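Local atomic coordinates of tapirin (PDB entry 6N2B), a protein that probably binds cellulose at the cell surface, as a calcium-containing tapirin from an extremely thermophilic bacterium, through a C-terminal domain built on a beta-helix. Residues A[274-283]-A[298-309]; A[336-347]-A[357-368]. One frame throughout, in Å; residues are numbered along the deposited sequence. Where two conformers were deposited one is given.

Interaction 1 of 2, residues A[274-283]-A[298-309]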
loop_
_atom_site.group_PDB
_atom_site.type_symbol
_atom_site.label_atom_id
_atom_site.label_comp_id
_atom_site.label_asym_id
_atom_site.label_seq_id
_atom_site.Cartn_x
_atom_site.Cartn_y
_atom_site.Cartn_z
ATOM N N ASN A 274 8.790 -5.535 7.935
ATOM C CA ASN A 274 8.814 -5.802 9.371
ATOM C C ASN A 274 7.421 -5.982 9.964
ATOM O O ASN A 274 7.068 -7.105 10.343
ATOM C CB ASN A 274 9.582 -4.706 10.104
ATOM C CG ASN A 274 9.609 -4.930 11.602
ATOM O OD1 ASN A 274 10.149 -5.936 12.081
ATOM N ND2 ASN A 274 9.011 -4.004 12.354
ATOM N N LYS A 275 6.623 -4.918 10.083
ATOM C CA LYS A 275 5.370 -4.961 10.831
ATOM C C LYS A 275 4.251 -4.240 10.074
ATOM O O LYS A 275 4.492 -3.237 9.388
ATOM C CB LYS A 275 5.585 -4.358 12.248
ATOM C CG LYS A 275 4.586 -3.296 12.707
ATOM C CD LYS A 275 4.939 -2.735 14.102
ATOM C CE LYS A 275 5.860 -1.510 14.028
ATOM N NZ LYS A 275 6.068 -0.844 15.355
ATOM N N LEU A 276 3.028 -4.772 10.181
ATOM C CA LEU A 276 1.823 -4.149 9.639
ATOM C C LEU A 276 0.804 -4.029 10.763
ATOM O O LEU A 276 0.605 -4.976 11.527
ATOM C CB LEU A 276 1.244 -4.960 8.470
ATOM C CG LEU A 276 -0.170 -4.659 7.959
ATOM C CD1 LEU A 276 -0.310 -3.186 7.574
ATOM C CD2 LEU A 276 -0.504 -5.556 6.770
ATOM N N VAL A 277 0.180 -2.865 10.889
ATOM C CA VAL A 277 -0.730 -2.621 11.998
ATOM C C VAL A 277 -1.949 -1.884 11.470
ATOM O O VAL A 277 -1.833 -0.748 11.002
ATOM C CB VAL A 277 -0.070 -1.812 13.131
ATOM C CG1 VAL A 277 -1.021 -1.650 14.294
ATOM C CG2 VAL A 277 1.194 -2.491 13.604
ATOM N N PHE A 278 -3.110 -2.525 11.537
ATOM C CA PHE A 278 -4.382 -1.820 11.450
ATOM C C PHE A 278 -4.771 -1.415 12.862
ATOM O O PHE A 278 -5.056 -2.272 13.700
ATOM C CB PHE A 278 -5.456 -2.690 10.820
ATOM C CG PHE A 278 -5.316 -2.831 9.353
ATOM C CD1 PHE A 278 -4.427 -3.740 8.821
ATOM C CD2 PHE A 278 -6.076 -2.052 8.494
ATOM C CE1 PHE A 278 -4.295 -3.875 7.455
ATOM C CE2 PHE A 278 -5.952 -2.187 7.130
ATOM C CZ PHE A 278 -5.059 -3.107 6.611
ATOM N N ASN A 279 -4.788 -0.114 13.127
ATOM C CA ASN A 279 -4.829 0.337 14.510
ATOM C C ASN A 279 -6.213 0.239 15.134
ATOM O O ASN A 279 -6.323 0.052 16.351
ATOM C CB ASN A 279 -4.325 1.765 14.594
ATOM C CG ASN A 279 -3.421 1.965 15.761
ATOM O OD1 ASN A 279 -2.305 1.444 15.779
ATOM N ND2 ASN A 279 -3.893 2.705 16.765
ATOM N N GLY A 280 -7.267 0.374 14.342
ATOM C CA GLY A 280 -8.601 0.279 14.891
ATOM C C GLY A 280 -9.643 1.143 14.214
ATOM O O GLY A 280 -9.462 2.351 14.031
ATOM N N ALA A 281 -10.766 0.526 13.867
ATOM C CA ALA A 281 -11.853 1.208 13.201
ATOM C C ALA A 281 -13.106 1.217 14.068
ATOM O O ALA A 281 -13.372 0.246 14.784
ATOM C CB ALA A 281 -12.174 0.536 11.861
ATOM N N PRO A 282 -13.866 2.311 14.051
ATOM C CA PRO A 282 -15.207 2.295 14.640
ATOM C C PRO A 282 -16.106 1.317 13.908
ATOM O O PRO A 282 -16.011 1.158 12.688
ATOM C CB PRO A 282 -15.696 3.731 14.437
ATOM C CG PRO A 282 -14.471 4.530 14.289
ATOM C CD PRO A 282 -13.469 3.656 13.616
ATOM N N ASN A 283 -17.007 0.670 14.661
ATOM C CA ASN A 283 -17.963 -0.249 14.046
ATOM C C ASN A 283 -18.841 0.453 13.022
ATOM O O ASN A 283 -19.479 -0.208 12.190
ATOM C CB ASN A 283 -18.827 -0.909 15.122
ATOM C CG ASN A 283 -19.927 0.005 15.644
ATOM O OD1 ASN A 283 -19.688 1.172 15.964
ATOM N ND2 ASN A 283 -21.142 -0.533 15.743
ATOM N N LEU A 298 9.383 -10.022 11.173
ATOM C CA LEU A 298 9.333 -10.324 12.605
ATOM C C LEU A 298 8.331 -9.473 13.380
ATOM O O LEU A 298 7.877 -9.899 14.450
ATOM C CB LEU A 298 10.724 -10.157 13.218
ATOM C CG LEU A 298 11.779 -11.111 12.646
ATOM C CD1 LEU A 298 13.172 -10.692 13.034
ATOM C CD2 LEU A 298 11.525 -12.560 13.070
ATOM N N GLY A 299 7.971 -8.290 12.880
ATOM C CA GLY A 299 7.079 -7.421 13.629
ATOM C C GLY A 299 5.615 -7.814 13.590
ATOM O O GLY A 299 4.836 -7.318 14.411
ATOM N N GLY A 300 5.218 -8.654 12.629
ATOM C CA GLY A 300 3.897 -9.257 12.631
ATOM C C GLY A 300 2.849 -8.504 11.830
ATOM O O GLY A 300 3.133 -7.695 10.942
ATOM N N MET A 301 1.593 -8.819 12.154
ATOM C CA MET A 301 0.415 -8.211 11.541
ATOM C C MET A 301 -0.641 -8.090 12.623
ATOM O O MET A 301 -1.196 -9.101 13.058
ATOM C CB MET A 301 -0.123 -9.038 10.381
ATOM C CG MET A 301 -1.407 -8.460 9.804
ATOM S SD MET A 301 -1.746 -9.060 8.138
ATOM C CE MET A 301 -2.417 -10.687 8.511
ATOM N N GLU A 302 -0.917 -6.869 13.053
ATOM C CA GLU A 302 -1.886 -6.603 14.104
ATOM C C GLU A 302 -3.169 -6.118 13.444
ATOM O O GLU A 302 -3.229 -4.999 12.920
ATOM C CB GLU A 302 -1.331 -5.578 15.087
ATOM C CG GLU A 302 -2.185 -5.326 16.298
ATOM C CD GLU A 302 -1.587 -4.258 17.186
ATOM O OE1 GLU A 302 -0.352 -4.040 17.100
ATOM O OE2 GLU A 302 -2.351 -3.632 17.959
ATOM N N LEU A 303 -4.190 -6.971 13.459
ATOM C CA LEU A 303 -5.469 -6.669 12.829
ATOM C C LEU A 303 -6.455 -6.298 13.930
ATOM O O LEU A 303 -7.267 -7.109 14.378
ATOM C CB LEU A 303 -5.951 -7.857 12.004
ATOM C CG LEU A 303 -4.968 -8.237 10.905
ATOM C CD1 LEU A 303 -5.432 -9.469 10.127
ATOM C CD2 LEU A 303 -4.768 -7.059 9.973
ATOM N N ASN A 304 -6.358 -5.053 14.389
ATOM C CA ASN A 304 -7.374 -4.541 15.289
ATOM C C ASN A 304 -8.646 -4.304 14.515
ATOM O O ASN A 304 -8.654 -4.237 13.289
ATOM C CB ASN A 304 -6.935 -3.254 15.971
ATOM C CG ASN A 304 -5.975 -3.512 17.092
ATOM O OD1 ASN A 304 -6.372 -3.987 18.161
ATOM N ND2 ASN A 304 -4.692 -3.235 16.852
ATOM N N GLY A 305 -9.736 -4.150 15.248
ATOM C CA GLY A 305 -11.022 -4.577 14.772
ATOM C C GLY A 305 -11.993 -3.471 14.427
ATOM O O GLY A 305 -11.690 -2.276 14.473
ATOM N N TYR A 306 -13.230 -3.920 14.215
ATOM C CA TYR A 306 -14.205 -3.431 13.261
ATOM C C TYR A 306 -13.530 -3.400 11.905
ATOM O O TYR A 306 -13.009 -2.379 11.447
ATOM C CB TYR A 306 -14.815 -2.134 13.748
ATOM C CG TYR A 306 -15.686 -2.490 14.929
ATOM C CD1 TYR A 306 -16.543 -3.592 14.859
ATOM C CD2 TYR A 306 -15.591 -1.808 16.142
ATOM C CE1 TYR A 306 -17.319 -3.970 15.943
ATOM C CE2 TYR A 306 -16.374 -2.182 17.237
ATOM C CZ TYR A 306 -17.232 -3.263 17.129
ATOM O OH TYR A 306 -18.003 -3.639 18.204
ATOM N N GLY A 307 -13.497 -4.577 11.298
ATOM C CA GLY A 307 -12.860 -4.787 10.026
ATOM C C GLY A 307 -13.041 -6.216 9.572
ATOM O O GLY A 307 -13.163 -7.127 10.395
ATOM N N TYR A 308 -13.073 -6.419 8.261
ATOM C CA TYR A 308 -13.094 -7.746 7.668
ATOM C C TYR A 308 -11.832 -7.875 6.833
ATOM O O TYR A 308 -11.702 -7.230 5.787
ATOM C CB TYR A 308 -14.356 -7.951 6.836
ATOM C CG TYR A 308 -15.581 -8.042 7.704
ATOM C CD1 TYR A 308 -16.196 -6.885 8.199
ATOM C CD2 TYR A 308 -16.113 -9.283 8.063
ATOM C CE1 TYR A 308 -17.320 -6.959 9.016
ATOM C CE2 TYR A 308 -17.237 -9.376 8.879
ATOM C CZ TYR A 308 -17.836 -8.212 9.354
ATOM O OH TYR A 308 -18.951 -8.307 10.166
ATOM N N TYR A 309 -10.907 -8.698 7.300
ATOM C CA TYR A 309 -9.594 -8.850 6.700
ATOM C C TYR A 309 -9.493 -10.229 6.066
ATOM O O TYR A 309 -9.571 -11.240 6.765
ATOM C CB TYR A 309 -8.524 -8.670 7.767
ATOM C CG TYR A 309 -8.631 -7.377 8.530
ATOM C CD1 TYR A 309 -8.014 -6.217 8.060
ATOM C CD2 TYR A 309 -9.327 -7.307 9.730
ATOM C CE1 TYR A 309 -8.099 -5.027 8.762
ATOM C CE2 TYR A 309 -9.420 -6.112 10.442
ATOM C CZ TYR A 309 -8.801 -4.976 9.955
ATOM O OH TYR A 309 -8.878 -3.776 10.652
#
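Leu276 and Phe278 run alongside Met301 and Leu303 as neighbouring rungs of a parallel beta-helix, where strands 275-278 and 300-303 lie in register with their axes 4.7 Å apart. The backbone bonds alternate in direction: Leu276 N donates to Gly300 O, Glu302 N to Leu276 O at 2.9 Å, and Phe278 N to Glu302 O. At the entrance to the strands the grip is looser, for Asn274 O receives only weak bonds from the amides of Gly299 and Gly300. The ND2 of Asn274 is satisfied by Pro253 O of the preceding rung.

Beyond the strands, Asn304 carries the pairing on. Asn304 N donates to Phe278 O at 3.1 Å, and its ND2 adds a weak second bond to the same oxygen. Asn304 ND2 also donates to Glu302 OE2, at 2.6 Å and close to the amide plane, while OD1 accepts from Asn324 on the next rung. One asparagine thus ties together a carbonyl, a carboxylate and a neighbouring turn. The extended Glu302 chain lies beside Val277, its OE1 next to CG1. Past the corner, Ala281 N bonds to Gly305 O at 3.0 Å, prolonging the pairing into the turn.

On the opposite face of the sheet from Val277 and Glu302, the side chains are apolar and buried. Phe278 has CG anti to its carbonyl carbon (chi1 -75°), which lays the ring beside Leu303 CD2. Tyr309, arriving from the following strand, presents its edge to the Phe278 face in a T-shaped pair with planes 65° apart. Its buried hydroxyl is satisfied chiefly by Asn287 ND2 and bonds weakly to Asn304 O. The edge atom Tyr309 CE1 lies 3.6 Å from Phe278 CG.

Interaction 2 of 2, residues A[336-347]-A[357-368]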
loop_
_atom_site.group_PDB
_atom_site.type_symbol
_atom_site.label_atom_id
_atom_site.label_comp_id
_atom_site.label_asym_id
_atom_site.label_seq_id
_atom_site.Cartn_x
_atom_site.Cartn_y
_atom_site.Cartn_z
ATOM N N VAL A 336 2.694 -19.020 9.770
ATOM C CA VAL A 336 3.038 -17.907 10.644
ATOM C C VAL A 336 3.741 -18.447 11.881
ATOM O O VAL A 336 3.665 -19.633 12.197
ATOM C CB VAL A 336 1.800 -17.078 11.052
ATOM C CG1 VAL A 336 0.911 -16.842 9.863
ATOM C CG2 VAL A 336 1.037 -17.761 12.175
ATOM N N LYS A 337 4.458 -17.553 12.563
ATOM C CA LYS A 337 5.095 -17.901 13.827
ATOM C C LYS A 337 4.049 -18.107 14.915
ATOM O O LYS A 337 4.103 -19.081 15.675
ATOM C CB LYS A 337 6.090 -16.802 14.230
ATOM C CG LYS A 337 7.003 -17.103 15.444
ATOM C CD LYS A 337 8.007 -18.211 15.106
ATOM C CE LYS A 337 9.224 -18.186 16.019
ATOM N NZ LYS A 337 9.799 -19.555 16.205
ATOM N N LYS A 338 3.088 -17.200 14.999
ATOM C CA LYS A 338 2.077 -17.240 16.038
ATOM C C LYS A 338 0.794 -16.624 15.492
ATOM O O LYS A 338 0.825 -15.683 14.693
ATOM C CB LYS A 338 2.545 -16.504 17.307
ATOM C CG LYS A 338 1.792 -16.910 18.568
ATOM C CD LYS A 338 2.226 -16.153 19.813
ATOM C CE LYS A 338 1.437 -16.665 21.038
ATOM N NZ LYS A 338 1.701 -15.969 22.335
ATOM N N LEU A 339 -0.335 -17.194 15.892
ATOM C CA LEU A 339 -1.633 -16.576 15.685
ATOM C C LEU A 339 -2.236 -16.400 17.060
ATOM O O LEU A 339 -2.315 -17.365 17.822
ATOM C CB LEU A 339 -2.540 -17.436 14.807
ATOM C CG LEU A 339 -4.000 -16.971 14.793
ATOM C CD1 LEU A 339 -4.145 -15.604 14.105
ATOM C CD2 LEU A 339 -4.915 -18.008 14.156
ATOM N N THR A 340 -2.605 -15.174 17.406
ATOM C CA THR A 340 -3.281 -14.943 18.673
ATOM C C THR A 340 -4.570 -14.190 18.395
ATOM O O THR A 340 -4.565 -13.170 17.707
ATOM C CB THR A 340 -2.391 -14.198 19.702
ATOM O OG1 THR A 340 -2.500 -12.781 19.547
ATOM C CG2 THR A 340 -0.955 -14.593 19.547
ATOM N N VAL A 341 -5.675 -14.722 18.896
ATOM C CA VAL A 341 -6.977 -14.080 18.811
ATOM C C VAL A 341 -7.392 -13.716 20.231
ATOM O O VAL A 341 -7.407 -14.576 21.117
ATOM C CB VAL A 341 -8.004 -14.991 18.122
ATOM C CG1 VAL A 341 -9.287 -14.234 17.813
ATOM C CG2 VAL A 341 -7.406 -15.551 16.854
ATOM N N THR A 342 -7.694 -12.442 20.458
ATOM C CA THR A 342 -8.028 -11.940 21.783
ATOM C C THR A 342 -9.130 -10.909 21.637
ATOM O O THR A 342 -9.437 -10.453 20.535
ATOM C CB THR A 342 -6.819 -11.280 22.470
ATOM O OG1 THR A 342 -5.619 -11.962 22.098
ATOM C CG2 THR A 342 -6.952 -11.293 23.999
ATOM N N ASP A 343 -9.712 -10.538 22.771
ATOM C CA ASP A 343 -10.533 -9.339 22.879
ATOM C C ASP A 343 -11.587 -9.289 21.775
ATOM O O ASP A 343 -11.781 -8.273 21.108
ATOM C CB ASP A 343 -9.652 -8.081 22.881
ATOM C CG ASP A 343 -8.485 -8.165 23.887
ATOM O OD1 ASP A 343 -8.705 -8.345 25.112
ATOM O OD2 ASP A 343 -7.327 -8.062 23.443
ATOM N N ASN A 344 -12.254 -10.424 21.576
ATOM C CA ASN A 344 -13.400 -10.595 20.684
ATOM C C ASN A 344 -13.032 -10.655 19.216
ATOM O O ASN A 344 -13.898 -10.458 18.364
ATOM C CB ASN A 344 -14.445 -9.502 20.876
ATOM C CG ASN A 344 -15.189 -9.658 22.160
ATOM O OD1 ASN A 344 -15.021 -8.868 23.088
ATOM N ND2 ASN A 344 -16.020 -10.692 22.236
ATOM N N GLY A 345 -11.784 -10.938 18.886
ATOM C CA GLY A 345 -11.430 -11.202 17.511
ATOM C C GLY A 345 -12.069 -12.483 16.996
ATOM O O GLY A 345 -12.768 -13.213 17.706
ATOM N N ARG A 346 -11.822 -12.746 15.711
ATOM C CA ARG A 346 -12.244 -13.988 15.066
ATOM C C ARG A 346 -11.341 -14.280 13.878
ATOM O O ARG A 346 -11.119 -13.409 13.035
ATOM C CB ARG A 346 -13.702 -13.931 14.594
ATOM C CG ARG A 346 -14.070 -15.159 13.785
ATOM C CD ARG A 346 -15.562 -15.409 13.735
ATOM N NE ARG A 346 -16.298 -14.319 13.107
ATOM C CZ ARG A 346 -17.533 -14.434 12.623
ATOM N NH1 ARG A 346 -18.180 -15.597 12.696
ATOM N NH2 ARG A 346 -18.123 -13.377 12.067
ATOM N N THR A 347 -10.831 -15.503 13.811
ATOM C CA THR A 347 -10.054 -15.957 12.669
ATOM C C THR A 347 -10.695 -17.223 12.141
ATOM O O THR A 347 -10.818 -18.202 12.884
ATOM C CB THR A 347 -8.603 -16.220 13.038
ATOM O OG1 THR A 347 -8.039 -15.034 13.600
ATOM C CG2 THR A 347 -7.823 -16.610 11.807
ATOM N N CYS A 357 0.961 -22.791 12.213
ATOM C CA CYS A 357 1.592 -21.828 13.098
ATOM C C CYS A 357 2.384 -22.570 14.156
ATOM O O CYS A 357 1.952 -23.619 14.627
ATOM C CB CYS A 357 0.569 -20.912 13.761
ATOM S SG CYS A 357 -0.755 -21.757 14.656
ATOM N N ASP A 358 3.556 -22.037 14.516
ATOM C CA ASP A 358 4.336 -22.659 15.577
ATOM C C ASP A 358 3.588 -22.587 16.899
ATOM O O ASP A 358 3.633 -23.529 17.699
ATOM C CB ASP A 358 5.712 -21.997 15.687
ATOM C CG ASP A 358 6.565 -22.586 16.812
ATOM O OD1 ASP A 358 7.099 -23.712 16.642
ATOM O OD2 ASP A 358 6.702 -21.923 17.871
ATOM N N GLN A 359 2.866 -21.495 17.132
ATOM C CA GLN A 359 2.074 -21.339 18.340
ATOM C C GLN A 359 0.692 -20.792 18.010
ATOM O O GLN A 359 0.516 -20.007 17.071
ATOM C CB GLN A 359 2.765 -20.414 19.342
ATOM C CG GLN A 359 3.881 -21.091 20.089
ATOM C CD GLN A 359 4.675 -20.121 20.907
ATOM O OE1 GLN A 359 4.114 -19.336 21.684
ATOM N NE2 GLN A 359 5.994 -20.155 20.738
ATOM N N LEU A 360 -0.287 -21.209 18.808
ATOM C CA LEU A 360 -1.654 -20.729 18.687
ATOM C C LEU A 360 -2.162 -20.340 20.065
ATOM O O LEU A 360 -2.226 -21.179 20.966
ATOM C CB LEU A 360 -2.549 -21.796 18.065
ATOM C CG LEU A 360 -4.053 -21.571 18.201
ATOM C CD1 LEU A 360 -4.467 -20.276 17.529
ATOM C CD2 LEU A 360 -4.774 -22.750 17.600
ATOM N N GLU A 361 -2.524 -19.074 20.228
ATOM C CA GLU A 361 -3.068 -18.555 21.473
ATOM C C GLU A 361 -4.445 -17.974 21.200
ATOM O O GLU A 361 -4.607 -17.197 20.258
ATOM C CB GLU A 361 -2.141 -17.486 22.063
ATOM C CG GLU A 361 -2.522 -17.011 23.467
ATOM C CD GLU A 361 -1.752 -15.769 23.898
ATOM O OE1 GLU A 361 -2.391 -14.818 24.412
ATOM O OE2 GLU A 361 -0.512 -15.747 23.715
ATOM N N VAL A 362 -5.436 -18.366 22.000
ATOM C CA VAL A 362 -6.783 -17.802 21.952
ATOM C C VAL A 362 -7.168 -17.402 23.372
ATOM O O VAL A 362 -6.827 -18.100 24.333
ATOM C CB VAL A 362 -7.808 -18.793 21.357
ATOM C CG1 VAL A 362 -9.170 -18.111 21.132
ATOM C CG2 VAL A 362 -7.278 -19.392 20.065
ATOM N N ARG A 363 -7.881 -16.286 23.507
ATOM C CA ARG A 363 -7.957 -15.602 24.788
ATOM C C ARG A 363 -9.130 -14.635 24.755
ATOM O O ARG A 363 -9.646 -14.312 23.684
ATOM C CB ARG A 363 -6.636 -14.873 25.064
ATOM C CG ARG A 363 -6.400 -14.359 26.468
ATOM C CD ARG A 363 -4.902 -14.260 26.744
ATOM N NE ARG A 363 -4.205 -15.537 26.534
ATOM C CZ ARG A 363 -4.083 -16.509 27.446
ATOM N NH1 ARG A 363 -4.607 -16.373 28.665
ATOM N NH2 ARG A 363 -3.428 -17.629 27.138
ATOM N N ASN A 364 -9.557 -14.208 25.949
ATOM C CA ASN A 364 -10.546 -13.149 26.149
ATOM C C ASN A 364 -11.618 -13.101 25.064
ATOM O O ASN A 364 -11.746 -12.087 24.367
ATOM C CB ASN A 364 -9.856 -11.784 26.228
ATOM C CG ASN A 364 -8.860 -11.688 27.374
ATOM O OD1 ASN A 364 -8.920 -12.460 28.334
ATOM N ND2 ASN A 364 -7.938 -10.729 27.279
ATOM N N ASN A 365 -12.370 -14.190 24.899
ATOM C CA ASN A 365 -13.483 -14.305 23.953
ATOM C C ASN A 365 -13.054 -14.280 22.495
ATOM O O ASN A 365 -13.905 -14.118 21.611
ATOM C CB ASN A 365 -14.556 -13.233 24.178
ATOM C CG ASN A 365 -15.387 -13.505 25.414
ATOM O OD1 ASN A 365 -15.451 -12.667 26.314
ATOM N ND2 ASN A 365 -16.014 -14.691 25.475
ATOM N N GLY A 366 -11.767 -14.440 22.211
ATOM C CA GLY A 366 -11.368 -14.747 20.853
ATOM C C GLY A 366 -12.006 -16.041 20.382
ATOM O O GLY A 366 -12.315 -16.934 21.176
ATOM N N ARG A 367 -12.228 -16.132 19.075
ATOM C CA ARG A 367 -12.804 -17.319 18.464
ATOM C C ARG A 367 -11.979 -17.706 17.250
ATOM O O ARG A 367 -11.578 -16.844 16.469
ATOM C CB ARG A 367 -14.268 -17.079 18.059
ATOM C CG ARG A 367 -15.125 -16.517 19.185
ATOM C CD ARG A 367 -16.602 -16.891 19.044
ATOM N NE ARG A 367 -17.171 -16.588 17.725
ATOM C CZ ARG A 367 -17.304 -15.364 17.205
ATOM N NH1 ARG A 367 -16.897 -14.285 17.874
ATOM N NH2 ARG A 367 -17.847 -15.213 16.004
ATOM N N VAL A 368 -11.706 -18.997 17.099
ATOM C CA VAL A 368 -11.152 -19.530 15.859
ATOM C C VAL A 368 -12.156 -20.523 15.307
ATOM O O VAL A 368 -12.534 -21.474 15.998
ATOM C CB VAL A 368 -9.792 -20.209 16.056
ATOM C CG1 VAL A 368 -9.513 -21.162 14.883
ATOM C CG2 VAL A 368 -8.698 -19.187 16.204
#
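Asn344 and Asn365 lie one above the other on two stacked type I' turns, Thr342-Gly345 and Arg363-Gly366, with their side chains pointing the same way and their amide planes 11° apart, close to parallel. Asn344 N donates to Asn364 O at 3.3 Å, joining the turns through their backbones. Just past them another like pair meets: Arg367 NH2 sits over one face of the Arg346 guanidinium. Two like charges this close would probably repel. Arg346 NE is held separately by a hydrogen bond to Asn327 OD1, a neutral partner.

The strands before the turns, 338-341 and 359-363, are parallel and in register; Glu361 N donates almost straight to Leu339 O, at 3.0 Å and 174°. Their two faces differ sharply. On the polar one, Lys338 stands beside Gln359 yet reaches past it to the residue two further along: with CG anti to the backbone N (chi1 -159°) and the chain extended beyond it, Lys338 NZ forms a salt bridge to Glu361 OE2 at 2.6 Å. Glu361 OE1 is taken by Arg363 NE at 2.9 Å, from above the carboxylate plane, so that each oxygen has a cationic partner. A methionine replacing Lys338 would probably leave OE2 without its charge mate and the carboxylate held by Arg363 from one end.

On the other face, Leu339 lies alongside Leu360, and Val341 CG2 meets Val368 CG2 at 3.9 Å across the bend. Like side chains aligned on successive turns, over a packed apolar interior, are characteristic of the parallel beta-helix.

Overall arrangement
Both contacts join adjacent rungs of the same beta-helix and share one parallel sheet, in which strand 319-322 separates strand 300-303 of interaction 1 from strand 338-341 of interaction 2. Their centres are 13 Å apart, and both lie away from the calcium site. Each is partly buried: one sheet face turns inward with apolar side chains, while the other is mostly polar, buried Val277 in interaction 1 being an exception. Interaction 1, nearer the middle of the chain, fills its interior with an aromatic pair and secures its corner through an asparagine. Interaction 2, farther toward one end of the helix, has aliphatic packing inside, a charged network outside and matching turns at the corner.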